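Long-range contacts in putative oxidoreductase (PDB 3NX4), which probably reduces acryloyl-CoA at the expense of NADPH, as a medium-chain dehydrogenase/reductase that binds NADP in a Rossmann-type domain: residues G80-W88 / S118-F129; Q293-A301 / Q316-K324. All coordinates share one frame; numbering follows the deposited sequence.

Interaction 1: residues G80-W88 / S118-F129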
loop_
_atom_site.group_PDB
_atom_site.type_symbol
_atom_site.label_atom_id
_atom_site.label_comp_id
_atom_site.label_asym_id
_atom_site.label_seq_id
_atom_site.Cartn_x
_atom_site.Cartn_y
_atom_site.Cartn_z
ATOM N N GLY A 80 -11.933 -28.945 -29.143
ATOM C CA GLY A 80 -13.105 -29.289 -28.354
ATOM C C GLY A 80 -13.051 -28.820 -26.905
ATOM O O GLY A 80 -14.052 -28.861 -26.193
ATOM N N GLN A 81 -11.883 -28.364 -26.467
ATOM C CA GLN A 81 -11.695 -27.953 -25.079
ATOM C C GLN A 81 -12.365 -26.606 -24.786
ATOM O O GLN A 81 -12.254 -25.679 -25.585
ATOM C CB GLN A 81 -10.196 -27.872 -24.764
ATOM C CG GLN A 81 -9.888 -27.687 -23.301
ATOM C CD GLN A 81 -8.400 -27.718 -22.996
ATOM O OE1 GLN A 81 -7.592 -28.151 -23.814
ATOM N NE2 GLN A 81 -8.035 -27.259 -21.805
ATOM N N GLU A 82 -13.058 -26.507 -23.648
ATOM C CA GLU A 82 -13.614 -25.235 -23.181
ATOM C C GLU A 82 -12.550 -24.386 -22.479
ATOM O O GLU A 82 -11.864 -24.869 -21.571
ATOM C CB GLU A 82 -14.790 -25.472 -22.221
ATOM C CG GLU A 82 -15.992 -26.200 -22.836
ATOM C CD GLU A 82 -16.739 -25.359 -23.859
ATOM O OE1 GLU A 82 -17.087 -24.194 -23.551
ATOM O OE2 GLU A 82 -16.983 -25.865 -24.975
ATOM N N VAL A 83 -12.423 -23.123 -22.886
ATOM C CA VAL A 83 -11.416 -22.223 -22.316
ATOM C C VAL A 83 -11.951 -20.812 -22.087
ATOM O O VAL A 83 -12.992 -20.427 -22.624
ATOM C CB VAL A 83 -10.183 -22.095 -23.239
ATOM C CG1 VAL A 83 -9.493 -23.447 -23.405
ATOM C CG2 VAL A 83 -10.603 -21.520 -24.594
ATOM N N LEU A 84 -11.232 -20.037 -21.281
ATOM C CA LEU A 84 -11.567 -18.632 -21.114
ATOM C C LEU A 84 -10.295 -17.809 -21.189
ATOM O O LEU A 84 -9.198 -18.336 -21.057
ATOM C CB LEU A 84 -12.306 -18.392 -19.788
ATOM C CG LEU A 84 -11.560 -18.599 -18.463
ATOM C CD1 LEU A 84 -10.596 -17.445 -18.181
ATOM C CD2 LEU A 84 -12.579 -18.707 -17.324
ATOM N N LEU A 85 -10.441 -16.514 -21.418
ATOM C CA LEU A 85 -9.293 -15.624 -21.397
ATOM C C LEU A 85 -9.714 -14.264 -20.864
ATOM O O LEU A 85 -10.759 -13.735 -21.239
ATOM C CB LEU A 85 -8.679 -15.481 -22.795
ATOM C CG LEU A 85 -7.507 -14.507 -22.984
ATOM C CD1 LEU A 85 -6.593 -14.956 -24.149
ATOM C CD2 LEU A 85 -7.993 -13.079 -23.201
ATOM N N THR A 86 -8.894 -13.714 -19.980
ATOM C CA THR A 86 -8.996 -12.311 -19.607
ATOM C C THR A 86 -7.589 -11.716 -19.622
ATOM O O THR A 86 -6.620 -12.368 -19.205
ATOM C CB THR A 86 -9.638 -12.107 -18.198
ATOM O OG1 THR A 86 -8.776 -12.636 -17.181
ATOM C CG2 THR A 86 -10.997 -12.799 -18.110
ATOM N N GLY A 87 -7.466 -10.491 -20.125
ATOM C CA GLY A 87 -6.236 -9.729 -19.940
ATOM C C GLY A 87 -5.119 -10.046 -20.910
ATOM O O GLY A 87 -5.364 -10.305 -22.091
ATOM N N TRP A 88 -3.890 -10.007 -20.399
ATOM C CA TRP A 88 -2.673 -10.286 -21.169
ATOM C C TRP A 88 -2.434 -9.352 -22.358
ATOM O O TRP A 88 -1.563 -9.618 -23.180
ATOM C CB TRP A 88 -2.649 -11.743 -21.640
ATOM C CG TRP A 88 -2.523 -12.743 -20.530
ATOM C CD1 TRP A 88 -3.432 -13.706 -20.184
ATOM C CD2 TRP A 88 -1.434 -12.870 -19.610
ATOM N NE1 TRP A 88 -2.963 -14.435 -19.115
ATOM C CE2 TRP A 88 -1.740 -13.938 -18.742
ATOM C CE3 TRP A 88 -0.223 -12.190 -19.441
ATOM C CZ2 TRP A 88 -0.879 -14.340 -17.719
ATOM C CZ3 TRP A 88 0.632 -12.593 -18.421
ATOM C CH2 TRP A 88 0.299 -13.658 -17.578
ATOM N N SER A 118 -19.376 -21.611 -19.345
ATOM C CA SER A 118 -18.753 -20.639 -20.234
ATOM C C SER A 118 -19.461 -19.276 -20.117
ATOM O O SER A 118 -18.813 -18.226 -20.075
ATOM C CB SER A 118 -18.804 -21.174 -21.678
ATOM O OG SER A 118 -18.144 -20.313 -22.585
ATOM N N ARG A 119 -20.793 -19.298 -20.039
ATOM C CA ARG A 119 -21.570 -18.065 -19.916
ATOM C C ARG A 119 -21.263 -17.339 -18.600
ATOM O O ARG A 119 -21.060 -16.120 -18.571
ATOM C CB ARG A 119 -23.081 -18.350 -20.047
ATOM C CG ARG A 119 -23.962 -17.090 -20.020
ATOM C CD ARG A 119 -25.449 -17.440 -20.158
ATOM N NE ARG A 119 -26.276 -16.244 -20.307
ATOM C CZ ARG A 119 -26.852 -15.586 -19.297
ATOM N NH1 ARG A 119 -26.707 -16.012 -18.050
ATOM N NH2 ARG A 119 -27.592 -14.509 -19.538
ATOM N N ASN A 120 -21.215 -18.092 -17.511
ATOM C CA ASN A 120 -20.913 -17.492 -16.213
ATOM C C ASN A 120 -19.490 -16.965 -16.092
ATOM O O ASN A 120 -19.244 -16.001 -15.363
ATOM C CB ASN A 120 -21.247 -18.449 -15.075
ATOM C CG ASN A 120 -22.749 -18.555 -14.841
ATOM O OD1 ASN A 120 -23.511 -17.715 -15.315
ATOM N ND2 ASN A 120 -23.177 -19.581 -14.116
ATOM N N ALA A 121 -18.564 -17.591 -16.817
ATOM C CA ALA A 121 -17.171 -17.168 -16.820
ATOM C C ALA A 121 -17.064 -15.734 -17.317
ATOM O O ALA A 121 -16.199 -14.974 -16.878
ATOM C CB ALA A 121 -16.323 -18.107 -17.702
HETATM N N MSE A 122 -17.949 -15.368 -18.236
HETATM C CA MSE A 122 -17.923 -14.036 -18.838
HETATM C C MSE A 122 -18.793 -13.024 -18.080
HETATM O O MSE A 122 -18.519 -11.826 -18.106
HETATM C CB MSE A 122 -18.310 -14.100 -20.317
HETATM C CG MSE A 122 -17.212 -14.736 -21.189
HETATM SE SE MSE A 122 -15.602 -13.655 -21.103
HETATM C CE MSE A 122 -14.526 -14.756 -19.887
ATOM N N ILE A 123 -19.828 -13.499 -17.402
ATOM C CA ILE A 123 -20.517 -12.630 -16.448
ATOM C C ILE A 123 -19.487 -12.145 -15.424
ATOM O O ILE A 123 -19.489 -10.980 -15.024
ATOM C CB ILE A 123 -21.705 -13.331 -15.766
ATOM C CG1 ILE A 123 -22.800 -13.631 -16.809
ATOM C CG2 ILE A 123 -22.268 -12.449 -14.610
ATOM C CD1 ILE A 123 -23.995 -14.371 -16.263
ATOM N N ILE A 124 -18.583 -13.038 -15.030
ATOM C CA ILE A 124 -17.464 -12.647 -14.173
ATOM C C ILE A 124 -16.515 -11.726 -14.937
ATOM O O ILE A 124 -16.365 -10.549 -14.585
ATOM C CB ILE A 124 -16.711 -13.875 -13.641
ATOM C CG1 ILE A 124 -17.631 -14.695 -12.732
ATOM C CG2 ILE A 124 -15.432 -13.455 -12.882
ATOM C CD1 ILE A 124 -17.093 -16.094 -12.446
ATOM N N GLY A 125 -15.882 -12.252 -15.985
ATOM C CA GLY A 125 -15.009 -11.457 -16.833
ATOM C C GLY A 125 -13.843 -10.827 -16.076
ATOM O O GLY A 125 -13.527 -11.224 -14.962
ATOM N N THR A 126 -13.214 -9.832 -16.685
ATOM C CA THR A 126 -12.135 -9.110 -16.026
ATOM C C THR A 126 -12.603 -8.429 -14.732
ATOM O O THR A 126 -11.880 -8.412 -13.751
ATOM C CB THR A 126 -11.494 -8.073 -16.969
ATOM O OG1 THR A 126 -10.669 -8.751 -17.918
ATOM C CG2 THR A 126 -10.618 -7.105 -16.197
ATOM N N ALA A 127 -13.812 -7.877 -14.735
ATOM C CA ALA A 127 -14.321 -7.154 -13.569
ATOM C C ALA A 127 -14.363 -8.057 -12.345
ATOM O O ALA A 127 -13.857 -7.705 -11.281
ATOM C CB ALA A 127 -15.734 -6.578 -13.854
ATOM N N GLY A 128 -14.984 -9.222 -12.499
ATOM C CA GLY A 128 -15.140 -10.152 -11.394
ATOM C C GLY A 128 -13.827 -10.814 -10.984
ATOM O O GLY A 128 -13.577 -11.039 -9.802
ATOM N N PHE A 129 -12.991 -11.134 -11.964
ATOM C CA PHE A 129 -11.665 -11.677 -11.689
ATOM C C PHE A 129 -10.866 -10.674 -10.848
ATOM O O PHE A 129 -10.248 -11.033 -9.849
ATOM C CB PHE A 129 -10.975 -11.988 -13.025
ATOM C CG PHE A 129 -9.533 -12.397 -12.907
ATOM C CD1 PHE A 129 -9.185 -13.701 -12.555
ATOM C CD2 PHE A 129 -8.521 -11.500 -13.224
ATOM C CE1 PHE A 129 -7.850 -14.085 -12.468
ATOM C CE2 PHE A 129 -7.175 -11.883 -13.156
ATOM C CZ PHE A 129 -6.843 -13.173 -12.767
HETATM O O HOH W 1 -15.585 -21.755 -22.400
HETATM O O HOH W 2 -18.424 -22.239 -24.792
#

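Interaction 2: residues Q293-A301 / Q316-K324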
loop_
_atom_site.group_PDB
_atom_site.type_symbol
_atom_site.label_atom_id
_atom_site.label_comp_id
_atom_site.label_asym_id
_atom_site.label_seq_id
_atom_site.Cartn_x
_atom_site.Cartn_y
_atom_site.Cartn_z
ATOM N N GLN A 293 -28.612 -11.806 -10.975
ATOM C CA GLN A 293 -28.827 -10.410 -10.567
ATOM C C GLN A 293 -27.969 -9.391 -11.324
ATOM O O GLN A 293 -28.419 -8.285 -11.612
ATOM C CB GLN A 293 -28.551 -10.235 -9.065
ATOM C CG GLN A 293 -29.539 -10.937 -8.152
ATOM C CD GLN A 293 -29.159 -10.804 -6.684
ATOM O OE1 GLN A 293 -28.038 -10.424 -6.356
ATOM N NE2 GLN A 293 -30.091 -11.122 -5.798
ATOM N N ALA A 294 -26.723 -9.751 -11.605
ATOM C CA ALA A 294 -25.737 -8.786 -12.084
ATOM C C ALA A 294 -25.687 -8.643 -13.601
ATOM O O ALA A 294 -25.278 -7.610 -14.127
ATOM C CB ALA A 294 -24.359 -9.163 -11.568
ATOM N N ALA A 295 -26.081 -9.689 -14.309
ATOM C CA ALA A 295 -25.843 -9.733 -15.742
ATOM C C ALA A 295 -26.932 -9.068 -16.587
ATOM O O ALA A 295 -28.123 -9.218 -16.326
ATOM C CB ALA A 295 -25.644 -11.169 -16.192
ATOM N N THR A 296 -26.502 -8.337 -17.607
ATOM C CA THR A 296 -27.379 -7.956 -18.698
ATOM C C THR A 296 -26.781 -8.501 -19.986
ATOM O O THR A 296 -25.646 -8.167 -20.338
ATOM C CB THR A 296 -27.532 -6.436 -18.808
ATOM O OG1 THR A 296 -28.068 -5.932 -17.587
ATOM C CG2 THR A 296 -28.471 -6.074 -19.948
ATOM N N GLU A 297 -27.536 -9.354 -20.679
ATOM C CA GLU A 297 -27.033 -9.994 -21.893
ATOM C C GLU A 297 -27.382 -9.190 -23.137
ATOM O O GLU A 297 -28.537 -8.856 -23.356
ATOM C CB GLU A 297 -27.592 -11.413 -22.032
ATOM C CG GLU A 297 -27.105 -12.138 -23.284
ATOM C CD GLU A 297 -27.698 -13.524 -23.416
ATOM O OE1 GLU A 297 -27.700 -14.274 -22.412
ATOM O OE2 GLU A 297 -28.164 -13.864 -24.521
ATOM N N ILE A 298 -26.381 -8.878 -23.949
ATOM C CA ILE A 298 -26.607 -8.125 -25.177
ATOM C C ILE A 298 -25.976 -8.875 -26.332
ATOM O O ILE A 298 -25.280 -9.870 -26.128
ATOM C CB ILE A 298 -25.977 -6.727 -25.103
ATOM C CG1 ILE A 298 -24.444 -6.832 -25.083
ATOM C CG2 ILE A 298 -26.472 -5.993 -23.862
ATOM C CD1 ILE A 298 -23.748 -5.490 -25.171
ATOM N N THR A 299 -26.219 -8.404 -27.548
ATOM C CA THR A 299 -25.574 -8.987 -28.713
ATOM C C THR A 299 -24.393 -8.121 -29.118
ATOM O O THR A 299 -24.224 -7.014 -28.615
ATOM C CB THR A 299 -26.531 -9.085 -29.900
ATOM O OG1 THR A 299 -26.873 -7.762 -30.327
ATOM C CG2 THR A 299 -27.794 -9.829 -29.491
ATOM N N LEU A 300 -23.584 -8.622 -30.042
ATOM C CA LEU A 300 -22.380 -7.916 -30.451
ATOM C C LEU A 300 -22.736 -6.548 -31.029
ATOM O O LEU A 300 -22.040 -5.562 -30.795
ATOM C CB LEU A 300 -21.598 -8.746 -31.471
ATOM C CG LEU A 300 -20.176 -8.300 -31.819
ATOM C CD1 LEU A 300 -19.302 -8.254 -30.588
ATOM C CD2 LEU A 300 -19.559 -9.219 -32.877
ATOM N N ALA A 301 -23.824 -6.491 -31.786
ATOM C CA ALA A 301 -24.234 -5.244 -32.424
ATOM C C ALA A 301 -24.564 -4.146 -31.410
ATOM O O ALA A 301 -24.479 -2.959 -31.723
ATOM C CB ALA A 301 -25.416 -5.489 -33.355
ATOM N N GLN A 316 -25.773 -0.712 -14.503
ATOM C CA GLN A 316 -25.324 -1.331 -13.262
ATOM C C GLN A 316 -25.018 -2.813 -13.484
ATOM O O GLN A 316 -25.578 -3.442 -14.375
ATOM C CB GLN A 316 -26.346 -1.122 -12.141
ATOM C CG GLN A 316 -27.736 -1.653 -12.424
ATOM C CD GLN A 316 -28.701 -1.306 -11.309
ATOM O OE1 GLN A 316 -28.632 -0.223 -10.737
ATOM N NE2 GLN A 316 -29.587 -2.237 -10.974
ATOM N N GLY A 317 -24.108 -3.368 -12.693
ATOM C CA GLY A 317 -23.775 -4.772 -12.839
ATOM C C GLY A 317 -22.824 -5.052 -13.988
ATOM O O GLY A 317 -21.964 -4.236 -14.313
ATOM N N ARG A 318 -22.984 -6.215 -14.610
ATOM C CA ARG A 318 -22.049 -6.686 -15.626
ATOM C C ARG A 318 -22.713 -6.807 -17.001
ATOM O O ARG A 318 -23.850 -7.266 -17.111
ATOM C CB ARG A 318 -21.488 -8.038 -15.195
ATOM C CG ARG A 318 -20.555 -7.951 -13.974
ATOM C CD ARG A 318 -19.156 -7.520 -14.385
ATOM N NE ARG A 318 -18.607 -8.453 -15.377
ATOM C CZ ARG A 318 -18.070 -8.086 -16.534
ATOM N NH1 ARG A 318 -17.967 -6.802 -16.842
ATOM N NH2 ARG A 318 -17.621 -9.004 -17.378
ATOM N N THR A 319 -22.007 -6.385 -18.043
ATOM C CA THR A 319 -22.538 -6.485 -19.398
ATOM C C THR A 319 -21.958 -7.708 -20.091
ATOM O O THR A 319 -20.754 -7.781 -20.339
ATOM C CB THR A 319 -22.224 -5.228 -20.233
ATOM O OG1 THR A 319 -22.815 -4.082 -19.614
ATOM C CG2 THR A 319 -22.784 -5.367 -21.649
ATOM N N LEU A 320 -22.834 -8.663 -20.390
ATOM C CA LEU A 320 -22.466 -9.932 -20.997
ATOM C C LEU A 320 -22.791 -9.902 -22.489
ATOM O O LEU A 320 -23.890 -9.504 -22.888
ATOM C CB LEU A 320 -23.235 -11.072 -20.321
ATOM C CG LEU A 320 -23.156 -12.451 -20.992
ATOM C CD1 LEU A 320 -21.761 -13.076 -20.797
ATOM C CD2 LEU A 320 -24.248 -13.375 -20.465
ATOM N N VAL A 321 -21.840 -10.318 -23.314
ATOM C CA VAL A 321 -22.031 -10.274 -24.755
ATOM C C VAL A 321 -22.146 -11.677 -25.342
ATOM O O VAL A 321 -21.222 -12.464 -25.268
ATOM C CB VAL A 321 -20.914 -9.475 -25.451
ATOM C CG1 VAL A 321 -21.171 -9.404 -26.946
ATOM C CG2 VAL A 321 -20.828 -8.065 -24.848
ATOM N N LYS A 322 -23.311 -11.990 -25.900
ATOM C CA LYS A 322 -23.507 -13.280 -26.533
ATOM C C LYS A 322 -22.938 -13.189 -27.943
ATOM O O LYS A 322 -23.384 -12.364 -28.743
ATOM C CB LYS A 322 -24.997 -13.646 -26.579
ATOM C CG LYS A 322 -25.271 -15.027 -27.185
ATOM C CD LYS A 322 -26.757 -15.355 -27.131
ATOM C CE LYS A 322 -27.051 -16.742 -27.680
ATOM N NZ LYS A 322 -26.315 -17.809 -26.944
ATOM N N ILE A 323 -21.946 -14.020 -28.233
ATOM C CA ILE A 323 -21.260 -13.980 -29.513
ATOM C C ILE A 323 -21.767 -15.115 -30.392
ATOM O O ILE A 323 -22.023 -14.922 -31.578
ATOM C CB ILE A 323 -19.743 -14.103 -29.344
ATOM C CG1 ILE A 323 -19.183 -12.896 -28.575
ATOM C CG2 ILE A 323 -19.066 -14.238 -30.704
ATOM C CD1 ILE A 323 -19.224 -11.601 -29.363
ATOM N N LYS A 324 -21.924 -16.292 -29.793
ATOM C CA LYS A 324 -22.475 -17.452 -30.488
ATOM C C LYS A 324 -23.798 -17.104 -31.167
ATOM O O LYS A 324 -24.648 -16.415 -30.595
ATOM C CB LYS A 324 -22.688 -18.604 -29.503
ATOM C CG LYS A 324 -23.544 -18.220 -28.304
ATOM C CD LYS A 324 -23.363 -19.174 -27.136
ATOM C CE LYS A 324 -24.200 -20.426 -27.295
ATOM N NZ LYS A 324 -24.062 -21.308 -26.104
ATOM O OXT LYS A 324 -24.050 -17.508 -32.303
HETATM O O HOH W 3 -25.962 -5.313 -16.131
HETATM O O HOH W 4 -23.854 -11.050 -31.090
#

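Interaction 1: residues G80-W88 / S118-F129
Strand 82-86 sends Leu-84 and Thr-86 against Ala-121 and Thr-126 of helix 118-129, the two axes running in much the same direction at 26° and coming within 8.4 Å of each other. Alternate strand residues face the helix. Leu-84 lays its CD2 methyl on CB of Ala-121 at 3.8 Å. Beside it, selenomethionine Met-122, folded back at its second and third torsions, brings its CE to 4.3 Å from Leu-84 CB. This packs a helix on the mixed sheet of the GroES-like part of the fold, where strand 82-86 pairs with 64-72 and 110-111. The helix kinks at Gly-125, whose phi is positive: the amides of Thr-126 and Ala-127 lack bonds to the preceding turn, and the Met-122 and Ile-123 carbonyls accept from Arg-318 NH2 and NE instead. Thr-86 fits against the kink, its CG2 4.0 Å from Gly-125 C and its CB 3.5 Å from Thr-126 OG1. That hydroxyl is hydrogen-bonded to Asp-64 OD1, and Thr-126 lines the NADP pocket. Thr-86 OG1, set between backbone N and carbonyl carbon (chi1 66°), is thereby carried over one face of the Phe-129 ring, nearer its margin than its centre. At the other end the link runs through water: one 2.7 Å from Glu-82 OE1 also bonds Ser-118 OG, and a second bridges the same atoms and reaches Val-83 O. Glu-82 OE2 turns to Thr-68.

Interaction 2: residues Q293-A301 / Q316-K324
Ile-298 sits at the apolar centre, crossing Thr-319 and Val-321 on one face of the paired strands. Its CG1, turned between the backbone N and the carbonyl carbon (chi1 68°), lies 3.8 Å from Val-321 CG2, and its CD1 reaches Thr-319 CG2 at 3.7 Å. Farther along, CD1 of Leu-300 meets CD1 of Ile-323 at 3.6 Å. The backbones run parallel, joined by five hydrogen bonds. They belong to a beta-alpha-beta unit with helix 303-311 between its strands; strand 318-322 also pairs antiparallel with strand 30-39, joining the unit to the mixed sheet, and Arg-318 lies near the bound NADP. Gly-317 CA makes a CA-H...O contact with Ala-294 O at 3.5 Å; that O fills the place a CB would take, and the backbone angles by themselves call for glycine. On the opposite face Leu-320 and Glu-297 run alongside each other, Glu-297 OE1 4.1 Å from Leu-320 CD2. Glu-297 OE2 rests 3.3 Å from Lys-322 CD, but Lys-322 NZ stays 5.0 Å from it, too far for a salt bridge; Glu-297 OE1 has one with Arg-119 NH2. One water is bonded to Thr-296 OG1, Gln-316 O and Arg-318 O; another joins Leu-300 N to Lys-322 O.

Followed from the N terminus, the chain first closes interaction 1, which brings helix 118-129 back onto strand 82-86 across 29 intervening residues. It then builds the six-stranded parallel Rossmann sheet before interaction 2 closes a shorter loop of 14 residues, largely helix 303-311. The two contacts are in series, neither nested nor crossed. In space they meet: the Arg-318 guanidinium of interaction 2 reaches the helix of interaction 1, and Arg-119 NE packs on Leu-320 CD2 at 3.5 Å. Helix 118-129 thus lies between strand 82-86 and the C-terminal strand 318-322, tying together distant strands of one mixed sheet beside the cofactor.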